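Local coordinates for uncharacterized protein Atu2773 (Agrobacterium tumefaciens, PDB 2QV5), which is of unknown function but, as a divergent polysaccharide deacetylase family member, may act on carbohydrates, at residues P87-G92 / T102-D107; L39-T44 / G60-G65; D184-G189 / I214-A219. One frame throughout, in Å; residues are numbered along the deposited sequence.

Overall arrangement
The three contacts come in series along the chain, in the order contact 2, contact 1, contact 3, and all reach one parallel sheet of the polysaccharide deacetylase-like fold. Contact 2 ties the end of strand 30-39 to strand 58-62, whose other neighbour, strand 82-88, runs into contact 1; there the two contacts touch, Pro87 CD lying 4.0 Å from Ala63 CB. Contact 3 pairs strands 180-186 and 212-218, the latter flanking strand 30-39. Centres lie about 19 Å (contacts 1 and 2), 16 Å (2 and 3) and 22 Å (1 and 3) apart. The segments of all three include C-terminal strand ends, where parallel alpha/beta folds commonly place functional loops, though no site is known here.

Contact 1 (P87-G92 / T102-D107); sequences PLEPFG and TLLAGD
Glu89 sets its CG anti to the backbone N (chi1 -166°) and stays extended through chi2 at -167°, which carries its carboxylate across to the loop 102-107. This is a connection beyond a parallel strand of the deacetylase-like sheet: the chain leaves strand 82-88, loops out and returns against the C-terminal end of that strand before helix 109-120. Leu88 and Leu103 form a single beta bridge. Leu103 N donates to Pro87 O over 3.1 Å, nearly straight at the hydrogen, whereas the return bond from Glu89 N to Leu103 O is weak and bent. Thr102 lays its methyl CG2 against the backbone, 3.6 Å from Leu88 C, while its hydroxyl is taken up by Gly99 O. The side chains of the bridged pair meet too, Leu88 CD2 and Leu103 CD2 at 3.8 Å, and Leu103 also packs on helix 109-120. Leu104 crosses the Glu89 side chain at about a right angle, Leu104 CD2 lying 3.8 Å from Glu89 CG. The carboxylate of the buried Glu89 thus grips the Leu104-Asp107 beta turn: Ala105 N donates to Glu89 OE1 at 2.8 Å, and a water donating to the same oxygen accepts from Gly106 N.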
ATOM      1  N   PRO A  87      10.983   0.096   0.475  1.00 25.65           N
ATOM      2  CA  PRO A  87      11.849   0.296  -0.698  1.00 24.37           C
ATOM      3  C   PRO A  87      12.494  -1.014  -1.183  1.00 19.07           C
ATOM      4  O   PRO A  87      13.155  -1.699  -0.407  1.00 20.54           O
ATOM      5  CB  PRO A  87      12.913   1.283  -0.190  1.00 23.70           C
ATOM      6  CG  PRO A  87      12.920   1.140   1.278  1.00 25.93           C
ATOM      7  CD  PRO A  87      11.518   0.759   1.678  1.00 27.65           C
ATOM      8  N   LEU A  88      12.272  -1.356  -2.452  1.00 23.19           N
ATOM      9  CA  LEU A  88      12.810  -2.582  -3.056  1.00 21.69           C
ATOM     10  C   LEU A  88      13.611  -2.261  -4.317  1.00 25.75           C
ATOM     11  O   LEU A  88      13.350  -1.253  -4.969  1.00 21.54           O
ATOM     12  CB  LEU A  88      11.689  -3.565  -3.393  1.00 22.81           C
ATOM     13  CG  LEU A  88      10.702  -4.071  -2.334  1.00 19.13           C
ATOM     14  CD1 LEU A  88       9.746  -5.033  -3.021  1.00 20.17           C
ATOM     15  CD2 LEU A  88      11.400  -4.777  -1.189  1.00 20.32           C
ATOM     16  N   GLU A  89      14.574  -3.120  -4.662  1.00 26.18           N
ATOM     17  CA  GLU A  89      15.542  -2.813  -5.732  1.00 28.15           C
ATOM     18  C   GLU A  89      14.891  -2.668  -7.105  1.00 28.50           C
ATOM     19  O   GLU A  89      14.285  -3.617  -7.603  1.00 29.02           O
ATOM     20  CB  GLU A  89      16.650  -3.863  -5.803  1.00 27.76           C
ATOM     21  CG  GLU A  89      17.849  -3.439  -6.654  1.00 33.55           C
ATOM     22  CD  GLU A  89      18.783  -4.590  -6.978  1.00 38.52           C
ATOM     23  OE1 GLU A  89      18.841  -5.557  -6.190  1.00 32.55           O
ATOM     24  OE2 GLU A  89      19.466  -4.529  -8.024  1.00 44.81           O
ATOM     25  N   PRO A  90      15.013  -1.473  -7.711  1.00 30.71           N
ATOM     26  CA  PRO A  90      14.501  -1.251  -9.061  1.00 35.26           C
ATOM     27  C   PRO A  90      15.505  -1.734 -10.117  1.00 39.33           C
ATOM     28  O   PRO A  90      16.617  -2.152  -9.767  1.00 40.24           O
ATOM     29  CB  PRO A  90      14.338   0.264  -9.119  1.00 36.54           C
ATOM     30  CG  PRO A  90      15.408   0.790  -8.202  1.00 36.06           C
ATOM     31  CD  PRO A  90      15.657  -0.267  -7.154  1.00 31.63           C
ATOM     32  N   PHE A  91      15.119  -1.676 -11.391  1.00 43.46           N
ATOM     33  CA  PHE A  91      16.017  -2.053 -12.491  1.00 46.38           C
ATOM     34  C   PHE A  91      17.199  -1.097 -12.700  1.00 49.47           C
ATOM     35  O   PHE A  91      18.256  -1.509 -13.184  1.00 49.76           O
ATOM     36  CB  PHE A  91      15.239  -2.216 -13.799  1.00 44.61           C
ATOM     37  CG  PHE A  91      14.549  -3.542 -13.929  1.00 44.42           C
ATOM     38  CD1 PHE A  91      15.291  -4.721 -14.007  1.00 41.24           C
ATOM     39  CD2 PHE A  91      13.159  -3.614 -13.976  1.00 44.07           C
ATOM     40  CE1 PHE A  91      14.661  -5.953 -14.124  1.00 39.17           C
ATOM     41  CE2 PHE A  91      12.517  -4.843 -14.099  1.00 45.84           C
ATOM     42  CZ  PHE A  91      13.273  -6.016 -14.169  1.00 39.39           C
ATOM     43  N   GLY A  92      17.020   0.168 -12.322  1.00 53.59           N
ATOM     44  CA  GLY A  92      18.047   1.189 -12.535  1.00 56.99           C
ATOM     45  C   GLY A  92      19.004   1.416 -11.378  1.00 59.10           C
ATOM     46  O   GLY A  92      19.534   2.515 -11.225  1.00 61.20           O
ATOM     47  N   THR A 102      16.964  -0.081   1.245  1.00 30.75           N
ATOM     48  CA  THR A 102      16.443  -0.745   0.043  1.00 27.78           C
ATOM     49  C   THR A 102      16.843  -2.218   0.036  1.00 26.76           C
ATOM     50  O   THR A 102      18.020  -2.548   0.206  1.00 27.27           O
ATOM     51  CB  THR A 102      16.950  -0.040  -1.246  1.00 27.11           C
ATOM     52  OG1 THR A 102      16.744   1.370  -1.133  1.00 24.97           O
ATOM     53  CG2 THR A 102      16.218  -0.540  -2.476  1.00 22.96           C
ATOM     54  N   LEU A 103      15.861  -3.105  -0.137  1.00 20.48           N
ATOM     55  CA  LEU A 103      16.143  -4.541  -0.189  1.00 22.64           C
ATOM     56  C   LEU A 103      16.718  -4.875  -1.567  1.00 23.62           C
ATOM     57  O   LEU A 103      16.220  -4.386  -2.592  1.00 17.19           O
ATOM     58  CB  LEU A 103      14.887  -5.367   0.128  1.00 26.42           C
ATOM     59  CG  LEU A 103      14.434  -5.526   1.597  1.00 24.99           C
ATOM     60  CD1 LEU A 103      14.138  -4.226   2.302  1.00 18.07           C
ATOM     61  CD2 LEU A 103      13.201  -6.407   1.673  1.00 24.29           C
ATOM     62  N   LEU A 104      17.783  -5.677  -1.577  1.00 25.09           N
ATOM     63  CA  LEU A 104      18.535  -5.967  -2.797  1.00 23.25           C
ATOM     64  C   LEU A 104      18.485  -7.443  -3.146  1.00 26.27           C
ATOM     65  O   LEU A 104      18.649  -8.303  -2.272  1.00 24.34           O
ATOM     66  CB  LEU A 104      19.993  -5.491  -2.663  1.00 26.24           C
ATOM     67  CG  LEU A 104      20.210  -4.022  -2.274  1.00 29.59           C
ATOM     68  CD1 LEU A 104      21.674  -3.729  -1.983  1.00 33.42           C
ATOM     69  CD2 LEU A 104      19.672  -3.074  -3.350  1.00 31.65           C
ATOM     70  N   ALA A 105      18.265  -7.721  -4.431  1.00 23.32           N
ATOM     71  CA  ALA A 105      18.113  -9.081  -4.944  1.00 27.42           C
ATOM     72  C   ALA A 105      19.302 -10.015  -4.667  1.00 30.57           C
ATOM     73  O   ALA A 105      19.108 -11.207  -4.426  1.00 36.53           O
ATOM     74  CB  ALA A 105      17.786  -9.051  -6.437  1.00 28.09           C
ATOM     75  N   GLY A 106      20.515  -9.470  -4.689  1.00 30.74           N
ATOM     76  CA  GLY A 106      21.730 -10.273  -4.529  1.00 38.56           C
ATOM     77  C   GLY A 106      22.195 -10.520  -3.101  1.00 38.37           C
ATOM     78  O   GLY A 106      23.043 -11.381  -2.868  1.00 37.82           O
ATOM     79  N   ASP A 107      21.641  -9.770  -2.151  1.00 39.27           N
ATOM     80  CA  ASP A 107      22.006  -9.882  -0.736  1.00 38.28           C
ATOM     81  C   ASP A 107      21.395 -11.129  -0.087  1.00 37.41           C
ATOM     82  O   ASP A 107      20.330 -11.587  -0.520  1.00 36.03           O
ATOM     83  CB  ASP A 107      21.595  -8.610   0.018  1.00 38.28           C
ATOM     84  CG  ASP A 107      22.683  -7.545   0.008  1.00 46.91           C
ATOM     85  OD1 ASP A 107      23.881  -7.904  -0.027  1.00 51.98           O
ATOM     86  OD2 ASP A 107      22.344  -6.346   0.044  1.00 51.45           O
TER
HETATM   87  O   HOH W   1      21.161  -6.946  -5.973  1.00 34.76           O

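Contact 2 (L39-T44 / G60-G65); sequences LGLSQT and GFAASG
The Phe61 ring carries Leu39 CB over one face, 4.0 Å from the ring centroid and only 7° off the normal, a CH-pi contact. Farther out, Leu39 CD2 reaches the CE1-CZ side of the same ring, 3.8 Å from CZ. Leu68, Trp71 and Ala75 of helix 68-78 also pack on Phe61. Beneath this layer the backbones pair in parallel: Leu39 N donates to Gly60 O at 3.0 Å and Ala62 N to Leu39 O at 2.8 Å. These bonds close the beta-alpha-beta crossover in which strand 30-39 passes through helix 43-52 to strand 58-62; Ser42, the N-cap of that helix, accepts from Gly45 N through OG. Past the pairing both segments turn, and two glycines meet. Gly40 O lies 3.4 Å from Gly65 CA. At the positive phi of Gly40 (98°) a CB would jam against the preceding carbonyl O, and one on Gly65, which the Ala62-Gly65 type I turn presents to it, would clash with Gly40 CA. Alongside, Leu41 directs CG beside its backbone N (chi1 -61°), resting that carbon 3.6 Å from Ala62 CB, while CD2 approaches Ser64 OG at 3.9 Å.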
ATOM      1  N   LEU A  39       3.424   9.141   1.609  1.00 12.42           N
ATOM      2  CA  LEU A  39       3.328   9.976   2.822  1.00 14.59           C
ATOM      3  C   LEU A  39       4.626  10.014   3.605  1.00 13.35           C
ATOM      4  O   LEU A  39       5.302   8.989   3.750  1.00 13.70           O
ATOM      5  CB  LEU A  39       2.155   9.563   3.727  1.00 12.47           C
ATOM      6  CG  LEU A  39       0.863  10.286   3.348  1.00 16.89           C
ATOM      7  CD1 LEU A  39       0.127   9.599   2.225  1.00 13.51           C
ATOM      8  CD2 LEU A  39      -0.021  10.407   4.553  1.00 27.89           C
ATOM      9  N   GLY A  40       4.992  11.216   4.054  1.00 12.10           N
ATOM     10  CA  GLY A  40       6.260  11.453   4.738  1.00 15.61           C
ATOM     11  C   GLY A  40       7.361  12.013   3.842  1.00 13.19           C
ATOM     12  O   GLY A  40       8.326  12.576   4.341  1.00 17.38           O
ATOM     13  N   LEU A  41       7.220  11.874   2.525  1.00 13.88           N
ATOM     14  CA  LEU A  41       8.234  12.396   1.593  1.00 16.35           C
ATOM     15  C   LEU A  41       8.206  13.917   1.428  1.00 20.96           C
ATOM     16  O   LEU A  41       9.258  14.566   1.448  1.00 19.37           O
ATOM     17  CB  LEU A  41       8.148  11.707   0.221  1.00 16.80           C
ATOM     18  CG  LEU A  41       8.379  10.194   0.192  1.00 13.89           C
ATOM     19  CD1 LEU A  41       7.973   9.586  -1.161  1.00 22.28           C
ATOM     20  CD2 LEU A  41       9.818   9.805   0.577  1.00 19.52           C
ATOM     21  N   SER A  42       7.013  14.476   1.221  1.00 17.88           N
ATOM     22  CA  SER A  42       6.829  15.929   1.240  1.00 15.47           C
ATOM     23  C   SER A  42       5.972  16.308   2.417  1.00 18.93           C
ATOM     24  O   SER A  42       4.874  15.775   2.583  1.00 13.14           O
ATOM     25  CB  SER A  42       6.164  16.431  -0.040  1.00 17.10           C
ATOM     26  OG  SER A  42       5.617  17.724   0.153  1.00 22.38           O
ATOM     27  N   GLN A  43       6.454  17.241   3.228  1.00 13.49           N
ATOM     28  CA  GLN A  43       5.677  17.689   4.375  1.00 14.08           C
ATOM     29  C   GLN A  43       4.396  18.428   3.991  1.00 17.19           C
ATOM     30  O   GLN A  43       3.347  18.201   4.593  1.00 11.50           O
ATOM     31  CB  GLN A  43       6.549  18.501   5.349  1.00 16.58           C
ATOM     32  CG  GLN A  43       7.733  17.698   5.914  1.00 16.03           C
ATOM     33  CD  GLN A  43       7.331  16.313   6.435  1.00 12.50           C
ATOM     34  OE1 GLN A  43       6.522  16.201   7.357  1.00 18.77           O
ATOM     35  NE2 GLN A  43       7.903  15.259   5.844  1.00 13.76           N
ATOM     36  N   THR A  44       4.472  19.306   2.993  1.00 15.18           N
ATOM     37  CA  THR A  44       3.286  20.022   2.528  1.00 18.42           C
ATOM     38  C   THR A  44       2.350  19.092   1.756  1.00 17.15           C
ATOM     39  O   THR A  44       1.126  19.195   1.874  1.00 18.98           O
ATOM     40  CB  THR A  44       3.633  21.279   1.679  1.00 20.54           C
ATOM     41  OG1 THR A  44       4.635  20.954   0.708  1.00 21.14           O
ATOM     42  CG2 THR A  44       4.127  22.419   2.572  1.00 21.63           C
ATOM     43  N   GLY A  60      -0.453   5.143   2.072  1.00 10.43           N
ATOM     44  CA  GLY A  60       0.839   4.466   2.096  1.00 10.72           C
ATOM     45  C   GLY A  60       1.906   5.397   2.641  1.00 10.80           C
ATOM     46  O   GLY A  60       2.042   6.537   2.168  1.00 12.36           O
ATOM     47  N   PHE A  61       2.636   4.927   3.651  1.00  7.26           N
ATOM     48  CA  PHE A  61       3.662   5.744   4.306  1.00  9.53           C
ATOM     49  C   PHE A  61       5.030   5.322   3.799  1.00 15.28           C
ATOM     50  O   PHE A  61       5.344   4.140   3.781  1.00 18.53           O
ATOM     51  CB  PHE A  61       3.582   5.587   5.833  1.00  9.24           C
ATOM     52  CG  PHE A  61       2.556   6.467   6.461  1.00 18.69           C
ATOM     53  CD1 PHE A  61       1.212   6.353   6.113  1.00 16.22           C
ATOM     54  CD2 PHE A  61       2.928   7.437   7.369  1.00 21.86           C
ATOM     55  CE1 PHE A  61       0.252   7.180   6.659  1.00 13.28           C
ATOM     56  CE2 PHE A  61       1.973   8.262   7.927  1.00 22.07           C
ATOM     57  CZ  PHE A  61       0.624   8.129   7.575  1.00 19.82           C
ATOM     58  N   ALA A  62       5.832   6.293   3.373  1.00 15.55           N
ATOM     59  CA  ALA A  62       7.155   5.999   2.844  1.00 16.61           C
ATOM     60  C   ALA A  62       8.092   5.734   4.002  1.00 18.26           C
ATOM     61  O   ALA A  62       8.182   6.540   4.927  1.00 13.80           O
ATOM     62  CB  ALA A  62       7.653   7.149   2.030  1.00 13.34           C
ATOM     63  N   ALA A  63       8.794   4.606   3.959  1.00 19.18           N
ATOM     64  CA  ALA A  63       9.667   4.222   5.079  1.00 23.01           C
ATOM     65  C   ALA A  63      10.811   5.229   5.265  1.00 25.56           C
ATOM     66  O   ALA A  63      11.193   5.528   6.386  1.00 21.29           O
ATOM     67  CB  ALA A  63      10.199   2.818   4.886  1.00 19.21           C
ATOM     68  N   SER A  64      11.311   5.775   4.155  1.00 27.56           N
ATOM     69  CA  SER A  64      12.352   6.814   4.173  1.00 29.13           C
ATOM     70  C   SER A  64      11.828   8.238   4.429  1.00 28.35           C
ATOM     71  O   SER A  64      12.591   9.204   4.326  1.00 28.66           O
ATOM     72  CB  SER A  64      13.120   6.795   2.849  1.00 29.87           C
ATOM     73  OG  SER A  64      12.241   7.041   1.759  1.00 30.31           O
ATOM     74  N   GLY A  65      10.543   8.369   4.754  1.00 23.07           N
ATOM     75  CA  GLY A  65       9.919   9.678   4.964  1.00 19.89           C
ATOM     76  C   GLY A  65      10.285  10.342   6.284  1.00 17.47           C
ATOM     77  O   GLY A  65      10.986   9.752   7.111  1.00 21.32           O
TER

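Contact 3 (D184-G189 / I214-A219)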
ATOM      1  N   ASP A 184      -5.161  -3.173  -9.298  1.00 14.35           N
ATOM      2  CA  ASP A 184      -5.769  -3.294 -10.622  1.00 17.33           C
ATOM      3  C   ASP A 184      -5.419  -2.124 -11.539  1.00 19.80           C
ATOM      4  O   ASP A 184      -5.274  -2.302 -12.751  1.00 18.87           O
ATOM      5  CB  ASP A 184      -7.290  -3.375 -10.486  1.00 19.44           C
ATOM      6  CG  ASP A 184      -7.752  -4.612  -9.727  1.00 27.33           C
ATOM      7  OD1 ASP A 184      -7.946  -5.666 -10.369  1.00 28.85           O
ATOM      8  OD2 ASP A 184      -7.937  -4.524  -8.489  1.00 21.77           O
ATOM      9  N   VAL A 185      -5.315  -0.918 -10.975  1.00 13.46           N
ATOM     10  CA  VAL A 185      -5.113   0.292 -11.779  1.00 16.95           C
ATOM     11  C   VAL A 185      -4.097   1.218 -11.106  1.00 18.02           C
ATOM     12  O   VAL A 185      -4.205   1.479  -9.910  1.00 13.45           O
ATOM     13  CB  VAL A 185      -6.458   1.084 -11.966  1.00 15.92           C
ATOM     14  CG1 VAL A 185      -6.288   2.271 -12.923  1.00 22.37           C
ATOM     15  CG2 VAL A 185      -7.574   0.174 -12.450  1.00 17.92           C
ATOM     16  N   LEU A 186      -3.107   1.687 -11.874  1.00 17.34           N
ATOM     17  CA  LEU A 186      -2.289   2.828 -11.480  1.00 16.74           C
ATOM     18  C   LEU A 186      -2.998   4.106 -11.942  1.00 21.65           C
ATOM     19  O   LEU A 186      -3.165   4.346 -13.142  1.00 19.51           O
ATOM     20  CB  LEU A 186      -0.875   2.739 -12.058  1.00 16.53           C
ATOM     21  CG  LEU A 186       0.030   3.984 -11.970  1.00 21.66           C
ATOM     22  CD1 LEU A 186       0.400   4.353 -10.533  1.00 21.69           C
ATOM     23  CD2 LEU A 186       1.286   3.798 -12.824  1.00 21.50           C
ATOM     24  N   LEU A 187      -3.421   4.921 -10.985  1.00 14.92           N
ATOM     25  CA  LEU A 187      -4.285   6.064 -11.300  1.00 17.14           C
ATOM     26  C   LEU A 187      -3.554   7.279 -11.859  1.00 14.57           C
ATOM     27  O   LEU A 187      -4.134   8.046 -12.623  1.00 14.38           O
ATOM     28  CB  LEU A 187      -5.123   6.472 -10.084  1.00 16.96           C
ATOM     29  CG  LEU A 187      -5.999   5.397  -9.436  1.00 16.33           C
ATOM     30  CD1 LEU A 187      -6.488   5.898  -8.081  1.00 14.46           C
ATOM     31  CD2 LEU A 187      -7.180   4.983 -10.323  1.00 14.26           C
ATOM     32  N   ASP A 188      -2.287   7.449 -11.485  1.00 17.12           N
ATOM     33  CA  ASP A 188      -1.540   8.650 -11.859  1.00 21.58           C
ATOM     34  C   ASP A 188      -0.160   8.409 -12.501  1.00 19.28           C
ATOM     35  O   ASP A 188       0.812   9.075 -12.145  1.00 23.08           O
ATOM     36  CB  ASP A 188      -1.413   9.578 -10.644  1.00 17.07           C
ATOM     37  CG  ASP A 188      -0.703   8.910  -9.461  1.00 24.01           C
ATOM     38  OD1 ASP A 188      -0.257   7.747  -9.587  1.00 28.05           O
ATOM     39  OD2 ASP A 188      -0.575   9.554  -8.406  1.00 23.26           O
ATOM     40  N   GLY A 189      -0.081   7.458 -13.430  1.00 16.61           N
ATOM     41  CA  GLY A 189       1.098   7.308 -14.280  1.00 24.94           C
ATOM     42  C   GLY A 189       1.337   8.556 -15.114  1.00 29.21           C
ATOM     43  O   GLY A 189       2.476   8.925 -15.375  1.00 31.07           O
ATOM     44  N   ILE A 214      -8.681  -2.445  -6.729  1.00  9.58           N
ATOM     45  CA  ILE A 214      -7.736  -1.606  -5.989  1.00  9.99           C
ATOM     46  C   ILE A 214      -7.021  -0.677  -6.963  1.00 13.96           C
ATOM     47  O   ILE A 214      -6.475  -1.131  -7.970  1.00 13.36           O
ATOM     48  CB  ILE A 214      -6.675  -2.451  -5.237  1.00  5.25           C
ATOM     49  CG1 ILE A 214      -7.326  -3.378  -4.195  1.00  7.13           C
ATOM     50  CG2 ILE A 214      -5.616  -1.532  -4.578  1.00  8.60           C
ATOM     51  CD1 ILE A 214      -6.401  -4.486  -3.662  1.00 11.65           C
ATOM     52  N   GLY A 215      -7.058   0.626  -6.675  1.00 10.79           N
ATOM     53  CA  GLY A 215      -6.277   1.616  -7.403  1.00 11.48           C
ATOM     54  C   GLY A 215      -5.163   2.155  -6.530  1.00 14.35           C
ATOM     55  O   GLY A 215      -5.308   2.229  -5.309  1.00 12.52           O
ATOM     56  N   VAL A 216      -4.033   2.495  -7.144  1.00 11.87           N
ATOM     57  CA  VAL A 216      -2.918   3.082  -6.405  1.00 15.53           C
ATOM     58  C   VAL A 216      -2.526   4.433  -7.021  1.00 14.37           C
ATOM     59  O   VAL A 216      -2.666   4.638  -8.227  1.00 16.57           O
ATOM     60  CB  VAL A 216      -1.684   2.137  -6.305  1.00 19.77           C
ATOM     61  CG1 VAL A 216      -1.975   0.949  -5.401  1.00 21.43           C
ATOM     62  CG2 VAL A 216      -1.230   1.654  -7.677  1.00 14.08           C
ATOM     63  N   ALA A 217      -2.097   5.352  -6.167  1.00 12.97           N
ATOM     64  CA  ALA A 217      -1.597   6.657  -6.581  1.00 12.03           C
ATOM     65  C   ALA A 217      -0.538   7.137  -5.581  1.00 13.69           C
ATOM     66  O   ALA A 217      -0.359   6.530  -4.519  1.00 12.57           O
ATOM     67  CB  ALA A 217      -2.732   7.648  -6.664  1.00 12.23           C
ATOM     68  N   SER A 218       0.185   8.190  -5.955  1.00 15.64           N
ATOM     69  CA  SER A 218       1.129   8.870  -5.073  1.00 11.79           C
ATOM     70  C   SER A 218       0.494  10.166  -4.634  1.00 17.11           C
ATOM     71  O   SER A 218      -0.499  10.593  -5.232  1.00 18.78           O
ATOM     72  CB  SER A 218       2.437   9.156  -5.812  1.00 21.78           C
ATOM     73  OG  SER A 218       3.108   7.950  -6.093  1.00 21.87           O
ATOM     74  N   ALA A 219       1.055  10.797  -3.599  1.00 17.43           N
ATOM     75  CA  ALA A 219       0.503  12.040  -3.046  1.00 20.48           C
ATOM     76  C   ALA A 219       0.918  13.306  -3.821  1.00 20.42           C
ATOM     77  O   ALA A 219       1.435  14.262  -3.241  1.00 23.41           O
ATOM     78  CB  ALA A 219       0.850  12.169  -1.553  1.00 19.39           C
TER
HETATM   79  O   HOH W   2       1.804   6.858  -8.461  1.00 26.61           O
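Ile214 meets Asp184 through both its backbone N and its backbone O, opening a parallel strand pair. Strands 180-186 and 212-218 belong to a beta-alpha-beta unit whose helix 193-210 packs on Val185. Ile214 N donates to Asp184 OD2 at 2.8 Å, on the anti side and 21° out of the carboxylate plane, while Ile214 O accepts from both Asp184 N and Val185 N. Gly215 CA makes a CA-H...O contact with Val185 O at 3.3 Å; separately, a CB there would come tight against Leu187 CD1. Val216 then pairs regularly, its N donating to Val185 O at 3.0 Å and its O accepting from Leu187 N at 2.9 Å. Its CG2 packs 3.7 Å from Val185 O. Next, Ala217 CB lies 3.4 Å from Asp188 OD2, and Ala217 also touches Ile227 of helix 221-233. Asp188 holds CG between its backbone N and carbonyl carbon (chi1 59°), and its carboxylate takes over where strand pairing ends. Ser218 N donates to the syn lone pair of Asp188 OD2 at 2.9 Å; Ser223 OG also bonds that oxygen, and a water bridges Asp188 OD1 to Ser218 OG.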